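Side-chain contacts in muconate lactonizing enzyme (Corynebacterium glutamicum, PDB 3I4K), which belongs to the enolase superfamily, with an N-terminal capping domain set against a TIM-type barrel domain that carries a bound magnesium ion: residues P59-E64 with D200-W205; A103-A108 with S253-A258; E235-I240 with V246-D251. All blocks are in the same frame, centred on the assembly; numbering follows the deposited sequence.

In the fold
Contacts 1 and 2 bring a loop and a helix start of the N-terminal domain against loops that follow barrel strands, whereas contact 3 lies wholly within the barrel domain. Along the chain 59-64 and 103-108 precede 200-205, then come 235-240, 246-251 and 253-258, so contacts 1 and 2 interleave. Their centres are 14 Å apart and they touch: Glu64 probably accepts hydrogen bonds from the backbone N atoms of Tyr105 and Ala106. Contact 3 is centred about 16 Å from contact 1 and 20 Å from contact 2. Contacts 1 and 3 share the magnesium ion through Asp200 and Asp251, at the end of the barrel that the N-terminal domain covers.

Contact 1. Residues P59-E64 with D200-W205; sequences PWWGGE and DINARW. With MG (magnesium ion), chain J; ACY (acetic acid), chain I.
Arg204 reaches across to the backbone of Trp60. Its CB points toward the other loop, CG is anti to the carbonyl carbon, and the chain bends at chi2 (-44°) before it ends in the guanidinium. There NH2 donates to Trp60 O at 3.0 Å, nearly straight at 172° and in the guanidinium plane, though tilted from the carbonyl plane of its acceptor. NH1 turns back to its own loop and donates to Asn202 O over 2.9 Å; it also donates to water 1. Two in-plane oxygens thus fix the rotation of the group, while NH1 also sits 3.8 Å from CE3 at the edge of the Trp60 ring. The loop that sends out the arginine makes a type I' turn from Ile201 to Arg204, after barrel strand 196-200; 59-64 belongs to the capping domain. Trp60 brings CZ3 to within 3.8 Å of Asn202 CB, edge first. Beside it, Trp61 NE1 donates to O of the bound acetic acid at 2.8 Å. Both oxygens of that acetic acid bind the magnesium ion, which Asp200 OD2 binds at 2.3 Å together with Glu226 and Asp251. Asp200 OD1, meanwhile, accepts from Asn202 N at 3.0 Å in an Asx turn.

Contact 2. Residues A103-A108 with S253-A258; sequences ARYAKA and SVWTPA
An edge-to-face aromatic pair, Tyr105 on Trp255, joins the first turn of capping-domain helix 104-121 to the loop between barrel strand 247-250 and helix 257-266. The tyrosine presents its CD2-CE2 edge to the six-membered ring of the indole: centroids are 5.0 Å apart and the planes stand at 79°. The closest approach is Tyr105 CE2 to Trp255 CZ3, 3.5 Å, with CE2 over the face but shifted toward its rim. One residue earlier in the helix, Arg104 places CB near the indole edge, 4.3 Å from Trp255 CE3. A bend at chi2 (-60°) then carries its guanidinium on toward Thr256, whose methyl CG2 lies 3.9 Å from Arg104 NE, close to the guanidinium plane. Thr256 is the N-cap of helix 257-266 and spends OG1 on a backbone N of that helix, while CG2 faces the arginine. Trp255 also meets Trp61, and Lys278 packs on both Tyr105 and Trp255, so the pair belongs to a larger cluster at the domain interface. No hydrogen bond crosses between 103-108 and 253-258; what joins them is van der Waals contact, with the slightly positive C-H edge of the tyrosine against the electron-rich indole face.

Contact 3. Residues E235-I240 with V246-D251; sequences ETLREI and VSVMAD. With MG (magnesium ion), chain J.
Ile240 lays the end of its side chain against Val248, crossing it at a slant: CD1 comes to 3.2 Å from Val248 CG2, and Ile240 CG1 is almost as near that same methyl. Both separations are tighter than usual for carbon pairs, and the isoleucine has an unstaggered chi1 of 91°, so the exact placing of this group is doubtful, although its burial against the valine is not. Val248 meets the helix with both of its methyls. With chi1 at 156°, CG1 lies roughly anti to the backbone N and faces Leu237, 4.1 Å from its CB, while CG2 turns to Ile240 and also stands 3.8 Å from Leu237 O. The valine therefore fits against residues three apart on one side of the helix; Leu237 CA and Val248 CA, the nearest CA pair, are 6.8 Å apart. No hydrogen bond crosses; all three touching residues are buried.

Further along the strand, Met249, a selenomethionine, points away from the helix, and just beyond the strand end Asp251 OD2 binds the magnesium ion at 2.0 Å. Its other oxygen, OD1, forms a salt bridge with Lys278.

Helix 234-244 and strand 247-250 are the last two elements of a beta-alpha-beta unit that begins with strand 224-226. Strand 247-250 runs parallel between 224-226 and 271-274, and Ile240 also touches Phe225 of strand 224-226, and Leu211 and Leu214 of helix 207-219.

Contact 1. Residues P59-E64 with D200-W205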
loop_
_atom_site.group_PDB
_atom_site.type_symbol
_atom_site.label_atom_id
_atom_site.label_comp_id
_atom_site.label_asym_id
_atom_site.label_seq_id
_atom_site.Cartn_x
_atom_site.Cartn_y
_atom_site.Cartn_z
ATOM N N PRO A 59 7.468 27.730 5.195
ATOM C CA PRO A 59 6.348 27.562 4.267
ATOM C C PRO A 59 6.664 27.857 2.799
ATOM O O PRO A 59 5.791 27.735 1.944
ATOM C CB PRO A 59 5.287 28.495 4.843
ATOM C CG PRO A 59 6.120 29.606 5.437
ATOM C CD PRO A 59 7.219 28.844 6.130
ATOM N N TRP A 60 7.908 28.224 2.502
ATOM C CA TRP A 60 8.295 28.519 1.121
ATOM C C TRP A 60 8.251 27.238 0.286
ATOM O O TRP A 60 8.045 27.278 -0.929
ATOM C CB TRP A 60 9.719 29.086 1.060
ATOM C CG TRP A 60 10.758 28.080 1.486
ATOM C CD1 TRP A 60 11.166 27.809 2.765
ATOM C CD2 TRP A 60 11.423 27.123 0.645
ATOM N NE1 TRP A 60 12.034 26.741 2.773
ATOM C CE2 TRP A 60 12.210 26.301 1.486
ATOM C CE3 TRP A 60 11.424 26.879 -0.738
ATOM C CZ2 TRP A 60 12.988 25.250 0.992
ATOM C CZ3 TRP A 60 12.198 25.832 -1.230
ATOM C CH2 TRP A 60 12.970 25.030 -0.365
ATOM N N TRP A 61 8.457 26.098 0.940
ATOM C CA TRP A 61 8.465 24.822 0.232
ATOM C C TRP A 61 7.079 24.433 -0.293
ATOM O O TRP A 61 6.921 24.168 -1.480
ATOM C CB TRP A 61 9.005 23.707 1.142
ATOM C CG TRP A 61 9.451 22.484 0.378
ATOM C CD1 TRP A 61 10.725 22.174 -0.006
ATOM C CD2 TRP A 61 8.613 21.437 -0.134
ATOM N NE1 TRP A 61 10.732 20.999 -0.723
ATOM C CE2 TRP A 61 9.452 20.527 -0.817
ATOM C CE3 TRP A 61 7.238 21.183 -0.085
ATOM C CZ2 TRP A 61 8.958 19.377 -1.448
ATOM C CZ3 TRP A 61 6.743 20.038 -0.713
ATOM C CH2 TRP A 61 7.607 19.149 -1.384
ATOM N N GLY A 62 6.072 24.423 0.578
ATOM C CA GLY A 62 4.747 24.031 0.134
ATOM C C GLY A 62 3.545 24.696 0.761
ATOM O O GLY A 62 2.414 24.285 0.496
ATOM N N GLY A 63 3.757 25.703 1.604
ATOM C CA GLY A 63 2.618 26.381 2.204
ATOM C C GLY A 63 2.269 26.006 3.629
ATOM O O GLY A 63 1.418 26.645 4.258
ATOM N N GLU A 64 2.903 24.960 4.142
ATOM C CA GLU A 64 2.657 24.552 5.516
ATOM C C GLU A 64 3.867 24.900 6.353
ATOM O O GLU A 64 4.996 24.864 5.865
ATOM C CB GLU A 64 2.408 23.050 5.606
ATOM C CG GLU A 64 0.981 22.657 5.300
ATOM C CD GLU A 64 0.743 21.189 5.552
ATOM O OE1 GLU A 64 0.826 20.387 4.582
ATOM O OE2 GLU A 64 0.485 20.847 6.731
ATOM N N ASP A 200 18.877 19.867 -7.296
ATOM C CA ASP A 200 17.498 20.088 -6.873
ATOM C C ASP A 200 17.294 21.601 -6.848
ATOM O O ASP A 200 17.979 22.310 -6.104
ATOM C CB ASP A 200 17.272 19.487 -5.478
ATOM C CG ASP A 200 15.832 19.614 -5.011
ATOM O OD1 ASP A 200 15.023 20.187 -5.764
ATOM O OD2 ASP A 200 15.498 19.151 -3.892
ATOM N N ILE A 201 16.371 22.091 -7.672
ATOM C CA ILE A 201 16.108 23.521 -7.752
ATOM C C ILE A 201 14.821 23.924 -7.047
ATOM O O ILE A 201 14.396 25.082 -7.114
ATOM C CB ILE A 201 16.047 23.973 -9.215
ATOM C CG1 ILE A 201 17.079 23.185 -10.024
ATOM C CG2 ILE A 201 16.383 25.474 -9.317
ATOM C CD1 ILE A 201 17.160 23.582 -11.474
ATOM N N ASN A 202 14.200 22.969 -6.365
ATOM C CA ASN A 202 12.965 23.244 -5.647
ATOM C C ASN A 202 11.941 24.040 -6.454
ATOM O O ASN A 202 11.366 25.008 -5.967
ATOM C CB ASN A 202 13.284 23.968 -4.334
ATOM C CG ASN A 202 13.737 23.015 -3.242
ATOM O OD1 ASN A 202 12.944 22.214 -2.735
ATOM N ND2 ASN A 202 15.012 23.086 -2.881
ATOM N N ALA A 203 11.722 23.614 -7.697
ATOM C CA ALA A 203 10.745 24.229 -8.586
ATOM C C ALA A 203 10.931 25.718 -8.827
ATOM O O ALA A 203 9.998 26.376 -9.275
ATOM C CB ALA A 203 9.333 23.983 -8.050
ATOM N N ARG A 204 12.119 26.247 -8.557
ATOM C CA ARG A 204 12.341 27.680 -8.741
ATOM C C ARG A 204 12.918 28.154 -10.081
ATOM O O ARG A 204 13.310 29.311 -10.220
ATOM C CB ARG A 204 13.156 28.237 -7.559
ATOM C CG ARG A 204 12.389 28.172 -6.222
ATOM C CD ARG A 204 10.953 28.643 -6.411
ATOM N NE ARG A 204 10.265 29.082 -5.196
ATOM C CZ ARG A 204 9.835 28.289 -4.218
ATOM N NH1 ARG A 204 10.019 26.975 -4.277
ATOM N NH2 ARG A 204 9.184 28.818 -3.188
ATOM N N TRP A 205 12.977 27.273 -11.071
ATOM C CA TRP A 205 13.425 27.679 -12.408
ATOM C C TRP A 205 12.189 27.535 -13.279
ATOM O O TRP A 205 11.387 26.627 -13.044
ATOM C CB TRP A 205 14.508 26.746 -12.959
ATOM C CG TRP A 205 15.907 27.206 -12.724
ATOM C CD1 TRP A 205 16.327 28.187 -11.853
ATOM C CD2 TRP A 205 17.085 26.688 -13.341
ATOM N NE1 TRP A 205 17.696 28.299 -11.896
ATOM C CE2 TRP A 205 18.186 27.391 -12.802
ATOM C CE3 TRP A 205 17.320 25.693 -14.298
ATOM C CZ2 TRP A 205 19.501 27.128 -13.189
ATOM C CZ3 TRP A 205 18.628 25.432 -14.682
ATOM C CH2 TRP A 205 19.702 26.147 -14.127
HETATM MG MG MG J . 13.552 18.286 -3.103
HETATM C C ACY I . 13.858 18.954 -0.574
HETATM O O ACY I . 13.185 19.687 -1.278
HETATM O OXT ACY I . 14.396 17.845 -1.084
HETATM C CH3 ACY I . 14.091 19.282 0.879
HETATM O O HOH W 1 8.798 24.273 -3.168
HETATM O O HOH W 2 12.688 19.382 -4.665
#

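Contact 2. Residues A103-A108 with S253-A258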
loop_
_atom_site.group_PDB
_atom_site.type_symbol
_atom_site.label_atom_id
_atom_site.label_comp_id
_atom_site.label_asym_id
_atom_site.label_seq_id
_atom_site.Cartn_x
_atom_site.Cartn_y
_atom_site.Cartn_z
ATOM N N ALA A 103 -3.375 19.419 3.805
ATOM C CA ALA A 103 -2.538 19.583 4.990
ATOM C C ALA A 103 -1.861 18.261 5.364
ATOM O O ALA A 103 -1.865 17.857 6.529
ATOM C CB ALA A 103 -3.383 20.090 6.163
ATOM N N ARG A 104 -1.273 17.593 4.373
ATOM C CA ARG A 104 -0.607 16.315 4.607
ATOM C C ARG A 104 0.528 16.376 5.632
ATOM O O ARG A 104 0.661 15.482 6.463
ATOM C CB ARG A 104 -0.066 15.751 3.289
ATOM C CG ARG A 104 -1.138 15.445 2.246
ATOM C CD ARG A 104 -2.155 14.421 2.736
ATOM N NE ARG A 104 -2.870 13.804 1.619
ATOM C CZ ARG A 104 -3.803 12.863 1.741
ATOM N NH1 ARG A 104 -4.160 12.414 2.940
ATOM N NH2 ARG A 104 -4.359 12.347 0.653
ATOM N N TYR A 105 1.352 17.418 5.571
ATOM C CA TYR A 105 2.459 17.526 6.514
ATOM C C TYR A 105 1.978 17.477 7.970
ATOM O O TYR A 105 2.576 16.794 8.799
ATOM C CB TYR A 105 3.257 18.807 6.253
ATOM C CG TYR A 105 4.223 18.701 5.091
ATOM C CD1 TYR A 105 5.470 18.099 5.251
ATOM C CD2 TYR A 105 3.896 19.206 3.838
ATOM C CE1 TYR A 105 6.370 18.010 4.190
ATOM C CE2 TYR A 105 4.794 19.114 2.763
ATOM C CZ TYR A 105 6.025 18.520 2.949
ATOM O OH TYR A 105 6.927 18.453 1.899
ATOM N N ALA A 106 0.895 18.184 8.271
ATOM C CA ALA A 106 0.357 18.198 9.627
ATOM C C ALA A 106 -0.123 16.795 10.013
ATOM O O ALA A 106 0.146 16.310 11.114
ATOM C CB ALA A 106 -0.797 19.187 9.723
ATOM N N LYS A 107 -0.831 16.153 9.085
ATOM C CA LYS A 107 -1.365 14.817 9.301
ATOM C C LYS A 107 -0.281 13.765 9.501
ATOM O O LYS A 107 -0.446 12.841 10.299
ATOM C CB LYS A 107 -2.267 14.426 8.124
ATOM C CG LYS A 107 -3.524 15.287 7.996
ATOM C CD LYS A 107 -4.263 15.030 6.682
ATOM C CE LYS A 107 -5.592 15.777 6.621
ATOM N NZ LYS A 107 -6.212 15.728 5.264
ATOM N N ALA A 108 0.831 13.897 8.786
ATOM C CA ALA A 108 1.912 12.929 8.908
ATOM C C ALA A 108 2.391 12.784 10.357
ATOM O O ALA A 108 2.731 11.683 10.804
ATOM C CB ALA A 108 3.068 13.326 8.013
ATOM N N SER A 253 6.062 17.905 -7.000
ATOM C CA SER A 253 4.986 17.446 -7.873
ATOM C C SER A 253 4.239 16.252 -7.276
ATOM O O SER A 253 3.111 15.970 -7.679
ATOM C CB SER A 253 5.524 17.017 -9.247
ATOM O OG SER A 253 5.944 18.121 -10.023
ATOM N N VAL A 254 4.852 15.543 -6.331
ATOM C CA VAL A 254 4.194 14.369 -5.755
ATOM C C VAL A 254 4.085 14.338 -4.233
ATOM O O VAL A 254 5.054 14.049 -3.548
ATOM C CB VAL A 254 4.897 13.041 -6.191
ATOM C CG1 VAL A 254 4.198 11.834 -5.535
ATOM C CG2 VAL A 254 4.873 12.899 -7.718
ATOM N N TRP A 255 2.892 14.624 -3.725
ATOM C CA TRP A 255 2.615 14.584 -2.287
ATOM C C TRP A 255 1.614 13.440 -2.027
ATOM O O TRP A 255 1.739 12.686 -1.059
ATOM C CB TRP A 255 1.916 15.859 -1.811
ATOM C CG TRP A 255 2.658 17.149 -1.821
ATOM C CD1 TRP A 255 3.449 17.645 -2.811
ATOM C CD2 TRP A 255 2.488 18.211 -0.871
ATOM N NE1 TRP A 255 3.770 18.964 -2.548
ATOM C CE2 TRP A 255 3.190 19.333 -1.362
ATOM C CE3 TRP A 255 1.799 18.321 0.346
ATOM C CZ2 TRP A 255 3.219 20.558 -0.680
ATOM C CZ3 TRP A 255 1.828 19.542 1.026
ATOM C CH2 TRP A 255 2.533 20.643 0.507
ATOM N N THR A 256 0.612 13.342 -2.895
ATOM C CA THR A 256 -0.457 12.352 -2.760
ATOM C C THR A 256 -0.438 11.206 -3.785
ATOM O O THR A 256 0.203 11.303 -4.830
ATOM C CB THR A 256 -1.822 13.043 -2.881
ATOM O OG1 THR A 256 -2.071 13.347 -4.258
ATOM C CG2 THR A 256 -1.837 14.359 -2.091
ATOM N N PRO A 257 -1.141 10.097 -3.479
ATOM C CA PRO A 257 -1.228 8.928 -4.367
ATOM C C PRO A 257 -1.727 9.364 -5.743
ATOM O O PRO A 257 -1.202 8.941 -6.775
ATOM C CB PRO A 257 -2.237 8.025 -3.652
ATOM C CG PRO A 257 -1.928 8.287 -2.189
ATOM C CD PRO A 257 -1.751 9.810 -2.158
ATOM N N ALA A 258 -2.745 10.218 -5.748
ATOM C CA ALA A 258 -3.304 10.740 -6.995
ATOM C C ALA A 258 -2.223 11.473 -7.807
ATOM O O ALA A 258 -2.152 11.347 -9.039
ATOM C CB ALA A 258 -4.487 11.687 -6.700
#

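Contact 3. Residues E235-I240 with V246-D251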
loop_
_atom_site.group_PDB
_atom_site.type_symbol
_atom_site.label_atom_id
_atom_site.label_comp_id
_atom_site.label_asym_id
_atom_site.label_seq_id
_atom_site.Cartn_x
_atom_site.Cartn_y
_atom_site.Cartn_z
ATOM N N GLU A 235 4.395 18.033 -17.798
ATOM C CA GLU A 235 4.840 17.935 -19.188
ATOM C C GLU A 235 6.265 18.458 -19.352
ATOM O O GLU A 235 7.043 17.951 -20.166
ATOM C CB GLU A 235 3.871 18.694 -20.112
ATOM C CG GLU A 235 2.594 17.912 -20.434
ATOM C CD GLU A 235 1.588 18.721 -21.256
ATOM O OE1 GLU A 235 2.005 19.455 -22.169
ATOM O OE2 GLU A 235 0.376 18.620 -20.995
ATOM N N THR A 236 6.619 19.464 -18.566
ATOM C CA THR A 236 7.968 20.013 -18.631
ATOM C C THR A 236 9.017 19.055 -18.065
ATOM O O THR A 236 10.130 18.966 -18.589
ATOM C CB THR A 236 8.015 21.371 -17.917
ATOM O OG1 THR A 236 7.401 22.353 -18.763
ATOM C CG2 THR A 236 9.435 21.776 -17.606
ATOM N N LEU A 237 8.682 18.330 -17.001
ATOM C CA LEU A 237 9.634 17.376 -16.429
ATOM C C LEU A 237 9.941 16.313 -17.478
ATOM O O LEU A 237 11.091 15.871 -17.629
ATOM C CB LEU A 237 9.059 16.709 -15.181
ATOM C CG LEU A 237 8.606 17.614 -14.028
ATOM C CD1 LEU A 237 8.118 16.760 -12.885
ATOM C CD2 LEU A 237 9.751 18.516 -13.567
ATOM N N ARG A 238 8.902 15.894 -18.199
ATOM C CA ARG A 238 9.049 14.897 -19.259
ATOM C C ARG A 238 9.903 15.461 -20.393
ATOM O O ARG A 238 10.771 14.777 -20.940
ATOM C CB ARG A 238 7.666 14.509 -19.813
ATOM C CG ARG A 238 7.700 13.686 -21.096
ATOM C CD ARG A 238 8.500 12.417 -20.916
ATOM N NE ARG A 238 8.486 11.572 -22.109
ATOM C CZ ARG A 238 9.333 10.560 -22.318
ATOM N NH1 ARG A 238 10.265 10.270 -21.408
ATOM N NH2 ARG A 238 9.252 9.838 -23.435
ATOM N N GLU A 239 9.643 16.716 -20.742
ATOM C CA GLU A 239 10.373 17.376 -21.811
ATOM C C GLU A 239 11.854 17.563 -21.466
ATOM O O GLU A 239 12.708 17.400 -22.341
ATOM C CB GLU A 239 9.731 18.735 -22.136
ATOM C CG GLU A 239 10.326 19.455 -23.358
ATOM C CD GLU A 239 10.244 18.641 -24.653
ATOM O OE1 GLU A 239 10.889 19.031 -25.651
ATOM O OE2 GLU A 239 9.532 17.617 -24.687
ATOM N N ILE A 240 12.188 17.875 -20.212
ATOM C CA ILE A 240 13.611 18.062 -19.944
ATOM C C ILE A 240 14.356 16.752 -20.135
ATOM O O ILE A 240 15.494 16.750 -20.593
ATOM C CB ILE A 240 13.956 18.642 -18.524
ATOM C CG1 ILE A 240 14.158 17.517 -17.535
ATOM C CG2 ILE A 240 12.911 19.636 -18.041
ATOM C CD1 ILE A 240 15.091 17.917 -16.439
ATOM N N VAL A 246 18.598 12.754 -19.220
ATOM C CA VAL A 246 18.953 12.479 -17.831
ATOM C C VAL A 246 17.675 12.414 -16.996
ATOM O O VAL A 246 16.736 13.199 -17.187
ATOM C CB VAL A 246 19.969 13.514 -17.231
ATOM C CG1 VAL A 246 20.366 14.528 -18.269
ATOM C CG2 VAL A 246 19.397 14.170 -15.990
ATOM N N SER A 247 17.636 11.439 -16.098
ATOM C CA SER A 247 16.480 11.221 -15.247
ATOM C C SER A 247 16.115 12.444 -14.455
ATOM O O SER A 247 16.962 13.296 -14.145
ATOM C CB SER A 247 16.737 10.077 -14.261
ATOM O OG SER A 247 17.012 8.882 -14.947
ATOM N N VAL A 248 14.837 12.494 -14.109
ATOM C CA VAL A 248 14.260 13.557 -13.314
ATOM C C VAL A 248 13.645 12.895 -12.082
ATOM O O VAL A 248 13.183 11.754 -12.149
ATOM C CB VAL A 248 13.154 14.282 -14.111
ATOM C CG1 VAL A 248 12.172 14.958 -13.164
ATOM C CG2 VAL A 248 13.781 15.293 -15.064
HETATM N N MSE A 249 13.671 13.590 -10.953
HETATM C CA MSE A 249 13.060 13.075 -9.730
HETATM C C MSE A 249 11.987 14.082 -9.321
HETATM O O MSE A 249 12.259 15.284 -9.214
HETATM C CB MSE A 249 14.093 12.908 -8.599
HETATM C CG MSE A 249 13.455 12.587 -7.234
HETATM SE SE MSE A 249 14.616 11.607 -6.007
HETATM C CE MSE A 249 15.691 13.110 -5.375
ATOM N N ALA A 250 10.766 13.595 -9.117
ATOM C CA ALA A 250 9.660 14.464 -8.736
ATOM C C ALA A 250 9.615 14.580 -7.221
ATOM O O ALA A 250 9.733 13.580 -6.516
ATOM C CB ALA A 250 8.333 13.897 -9.263
ATOM N N ASP A 251 9.467 15.807 -6.730
ATOM C CA ASP A 251 9.389 16.061 -5.303
ATOM C C ASP A 251 8.129 16.870 -5.022
ATOM O O ASP A 251 7.120 16.306 -4.621
ATOM C CB ASP A 251 10.637 16.815 -4.825
ATOM C CG ASP A 251 10.728 16.900 -3.306
ATOM O OD1 ASP A 251 9.764 16.490 -2.617
ATOM O OD2 ASP A 251 11.766 17.393 -2.809
HETATM MG MG MG J . 13.552 18.286 -3.103
HETATM O O HOH W 2 12.688 19.382 -4.665
#